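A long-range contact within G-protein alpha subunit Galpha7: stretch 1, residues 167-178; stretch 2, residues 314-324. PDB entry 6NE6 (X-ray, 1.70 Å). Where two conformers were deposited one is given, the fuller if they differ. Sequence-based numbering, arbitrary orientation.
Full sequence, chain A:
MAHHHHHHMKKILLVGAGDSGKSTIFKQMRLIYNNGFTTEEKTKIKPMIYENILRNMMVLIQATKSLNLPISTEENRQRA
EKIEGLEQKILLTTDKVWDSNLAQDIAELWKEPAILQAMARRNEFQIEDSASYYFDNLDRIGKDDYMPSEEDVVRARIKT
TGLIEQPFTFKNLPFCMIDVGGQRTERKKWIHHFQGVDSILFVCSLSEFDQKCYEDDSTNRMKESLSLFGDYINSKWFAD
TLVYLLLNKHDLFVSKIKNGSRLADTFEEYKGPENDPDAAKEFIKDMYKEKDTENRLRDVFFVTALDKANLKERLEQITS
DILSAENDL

Stretch 1, residues 167-178: PFTFKNLPFCMI
Stretch 2, residues 314-324: RLEQITSDILS

What backbone frame carries the contact? Strands 167-170 and 173-178 form a hairpin, closed by a type I' turn from Phe-170 to Leu-173, with Phe-170 N to Leu-173 O and Leu-173 N to Phe-170 O both 2.9 Å. Helix 314-324 packs across it, its axis at 71° to the first strand and 125° to the second. The register sets Phe-170 CA 7.6 Å from Thr-319 CA.

How does the first strand meet the helix? Phe-168 (chi1 p) brings CZ 4.1 Å from Thr-319 CG2, at its ring edge. Phe-170 (chi1 t, chi2 75°) lays one ring face against Thr-319 (chi1 p), whose CB makes a CH-pi contact 4.1 Å from the ring centroid.

What does the turn add? Lys-171 (phi/psi 45/48) extends as mttt, so NZ reaches Ser-320 OG in a weak 3.4 Å hydrogen bond. Water 2 bridges the same atoms, 2.7 Å from Lys-171 NZ and 3.1 Å from Ser-320 OG.

How does the returning strand finish the packing? Alternate residues Leu-173 (mt), Phe-175 (chi1 m, chi2 -103°) and Met-177 (ttm) point toward the helix. Leu-173 CD1 and Phe-175 CZ each lie 3.6 Å from Leu-323 CD2 (mt), while Met-177 CE sits 4.2 Å from Leu-315 CD2 (mt).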

# COMPACT_ATOMS: atom_id res chain seq x y z
N PRO A 167 8.41 13.81 12.15
CA PRO A 167 9.12 15.06 11.90
C PRO A 167 10.55 14.79 11.46
O PRO A 167 11.13 13.74 11.73
CB PRO A 167 9.09 15.77 13.25
CG PRO A 167 9.13 14.61 14.24
CD PRO A 167 8.32 13.50 13.59
N PHE A 168 11.10 15.77 10.75
CA PHE A 168 12.46 15.67 10.27
C PHE A 168 12.93 17.05 9.86
O PHE A 168 12.13 17.98 9.70
CB PHE A 168 12.60 14.69 9.09
CG PHE A 168 11.81 15.07 7.86
CD1 PHE A 168 12.41 15.72 6.79
CD2 PHE A 168 10.46 14.74 7.76
CE1 PHE A 168 11.68 16.05 5.64
CE2 PHE A 168 9.72 15.06 6.62
CZ PHE A 168 10.34 15.71 5.56
N THR A 169 14.23 17.18 9.69
CA THR A 169 14.84 18.42 9.25
C THR A 169 15.46 18.18 7.89
O THR A 169 16.12 17.16 7.67
CB THR A 169 15.87 18.93 10.27
OG1 THR A 169 15.18 19.31 11.47
CG2 THR A 169 16.63 20.15 9.74
N PHE A 170 15.22 19.11 6.97
CA PHE A 170 15.76 19.04 5.62
C PHE A 170 16.26 20.42 5.23
O PHE A 170 15.52 21.40 5.37
CB PHE A 170 14.69 18.56 4.63
CG PHE A 170 15.14 18.56 3.22
CD1 PHE A 170 16.00 17.58 2.75
CD2 PHE A 170 14.69 19.52 2.34
CE1 PHE A 170 16.41 17.57 1.43
CE2 PHE A 170 15.10 19.52 1.02
CZ PHE A 170 15.96 18.54 0.57
N LYS A 171 17.50 20.48 4.75
CA LYS A 171 18.18 21.75 4.49
C LYS A 171 17.98 22.74 5.63
O LYS A 171 17.63 23.90 5.43
CB LYS A 171 17.73 22.34 3.15
CG LYS A 171 18.09 21.45 1.96
CD LYS A 171 17.78 22.13 0.64
CE LYS A 171 18.12 21.22 -0.54
NZ LYS A 171 17.74 21.83 -1.84
N ASN A 172 18.19 22.25 6.85
CA ASN A 172 18.12 23.03 8.09
C ASN A 172 16.75 23.64 8.34
O ASN A 172 16.64 24.66 9.04
CB ASN A 172 19.20 24.13 8.10
CG ASN A 172 20.59 23.57 7.91
OD1 ASN A 172 21.30 23.94 6.97
ND2 ASN A 172 20.99 22.66 8.79
N LEU A 173 15.68 23.05 7.80
CA LEU A 173 14.33 23.52 8.06
C LEU A 173 13.44 22.37 8.52
O LEU A 173 13.60 21.23 8.05
CB LEU A 173 13.72 24.20 6.83
CG LEU A 173 14.46 25.48 6.46
CD1 LEU A 173 14.11 25.93 5.06
CD2 LEU A 173 14.12 26.55 7.49
N PRO A 174 12.50 22.64 9.43
CA PRO A 174 11.68 21.56 9.98
C PRO A 174 10.49 21.21 9.11
O PRO A 174 9.78 22.09 8.59
CB PRO A 174 11.22 22.12 11.33
CG PRO A 174 11.19 23.61 11.12
CD PRO A 174 12.34 23.90 10.17
N PHE A 175 10.27 19.91 8.99
CA PHE A 175 9.18 19.31 8.24
C PHE A 175 8.53 18.23 9.08
O PHE A 175 9.08 17.75 10.08
CB PHE A 175 9.67 18.64 6.95
CG PHE A 175 10.11 19.58 5.88
CD1 PHE A 175 9.28 19.83 4.79
CD2 PHE A 175 11.38 20.15 5.91
CE1 PHE A 175 9.69 20.67 3.76
CE2 PHE A 175 11.79 21.00 4.89
CZ PHE A 175 10.95 21.26 3.82
N CYS A 176 7.36 17.77 8.63
CA CYS A 176 6.88 16.50 9.13
C CYS A 176 5.94 15.90 8.11
O CYS A 176 5.33 16.59 7.30
CB CYS A 176 6.19 16.62 10.48
SG CYS A 176 4.51 17.16 10.32
N MET A 177 5.91 14.57 8.12
CA MET A 177 4.96 13.84 7.30
C MET A 177 3.85 13.29 8.19
O MET A 177 4.10 12.81 9.30
CB MET A 177 5.64 12.70 6.54
CG MET A 177 4.67 11.87 5.74
SD MET A 177 5.55 10.68 4.71
CE MET A 177 6.38 11.78 3.58
N ILE A 178 2.61 13.42 7.70
CA ILE A 178 1.41 13.06 8.45
C ILE A 178 0.69 11.91 7.75
O ILE A 178 0.47 11.95 6.54
CB ILE A 178 0.44 14.25 8.56
CG1 ILE A 178 1.15 15.46 9.16
CG2 ILE A 178 -0.82 13.86 9.33
CD1 ILE A 178 0.39 16.76 8.90
N ARG A 314 13.01 10.42 -4.24
CA ARG A 314 11.82 11.15 -4.66
C ARG A 314 11.36 12.13 -3.59
O ARG A 314 10.92 13.24 -3.91
CB ARG A 314 10.69 10.17 -5.00
CG ARG A 314 11.01 9.22 -6.15
CD ARG A 314 10.93 9.90 -7.52
NE ARG A 314 11.42 8.98 -8.55
CZ ARG A 314 12.70 8.89 -8.91
NH1 ARG A 314 13.59 9.69 -8.35
NH2 ARG A 314 13.08 8.02 -9.83
N LEU A 315 11.47 11.75 -2.31
CA LEU A 315 11.02 12.65 -1.26
C LEU A 315 11.94 13.86 -1.15
O LEU A 315 11.47 14.97 -0.85
CB LEU A 315 10.92 11.92 0.07
CG LEU A 315 9.78 10.89 0.09
CD1 LEU A 315 9.78 10.08 1.38
CD2 LEU A 315 8.42 11.55 -0.13
N GLU A 316 13.23 13.67 -1.41
CA GLU A 316 14.16 14.80 -1.45
C GLU A 316 13.83 15.75 -2.59
O GLU A 316 13.95 16.97 -2.45
CB GLU A 316 15.60 14.29 -1.57
N GLN A 317 13.42 15.20 -3.75
CA GLN A 317 12.99 16.06 -4.84
C GLN A 317 11.76 16.87 -4.43
O GLN A 317 11.67 18.08 -4.70
CB GLN A 317 12.67 15.24 -6.08
CG GLN A 317 13.83 14.58 -6.77
CD GLN A 317 13.34 13.74 -7.94
OE1 GLN A 317 13.05 12.56 -7.79
NE2 GLN A 317 13.18 14.38 -9.09
N ILE A 318 10.81 16.21 -3.77
CA ILE A 318 9.59 16.88 -3.34
C ILE A 318 9.91 17.95 -2.30
O ILE A 318 9.45 19.09 -2.43
CB ILE A 318 8.58 15.85 -2.80
CG1 ILE A 318 8.14 14.91 -3.93
CG2 ILE A 318 7.41 16.56 -2.15
CD1 ILE A 318 7.29 13.74 -3.46
N THR A 319 10.70 17.62 -1.28
CA THR A 319 10.95 18.62 -0.25
C THR A 319 11.78 19.78 -0.79
O THR A 319 11.55 20.93 -0.40
CB THR A 319 11.61 18.01 0.99
OG1 THR A 319 12.83 17.36 0.62
CG2 THR A 319 10.67 16.98 1.63
N SER A 320 12.70 19.51 -1.71
CA SER A 320 13.43 20.60 -2.34
C SER A 320 12.48 21.51 -3.10
O SER A 320 12.60 22.74 -3.05
CB SER A 320 14.51 20.06 -3.28
OG SER A 320 15.51 19.39 -2.55
N ASP A 321 11.52 20.92 -3.81
CA ASP A 321 10.59 21.74 -4.56
C ASP A 321 9.68 22.54 -3.64
O ASP A 321 9.36 23.70 -3.93
CB ASP A 321 9.76 20.88 -5.51
CG ASP A 321 8.90 21.72 -6.41
OD1 ASP A 321 9.46 22.49 -7.22
OD2 ASP A 321 7.67 21.65 -6.29
N ILE A 322 9.25 21.94 -2.53
CA ILE A 322 8.45 22.68 -1.55
C ILE A 322 9.22 23.91 -1.08
O ILE A 322 8.67 25.01 -1.01
CB ILE A 322 8.07 21.78 -0.36
CG1 ILE A 322 7.01 20.77 -0.77
CG2 ILE A 322 7.55 22.63 0.79
CD1 ILE A 322 6.80 19.68 0.27
N LEU A 323 10.49 23.72 -0.76
CA LEU A 323 11.30 24.85 -0.30
C LEU A 323 11.45 25.90 -1.39
O LEU A 323 11.44 27.10 -1.10
CB LEU A 323 12.67 24.37 0.16
CG LEU A 323 12.71 23.62 1.50
CD1 LEU A 323 14.14 23.32 1.90
CD2 LEU A 323 12.00 24.45 2.57
N SER A 324 11.56 25.47 -2.65
CA SER A 324 11.75 26.43 -3.72
C SER A 324 10.51 27.29 -3.94
O SER A 324 10.63 28.45 -4.35
CB SER A 324 12.15 25.72 -5.02
OG SER A 324 11.03 25.13 -5.66
O HOH W 1 15.12 23.79 -2.51
O HOH W 2 18.33 19.92 -3.59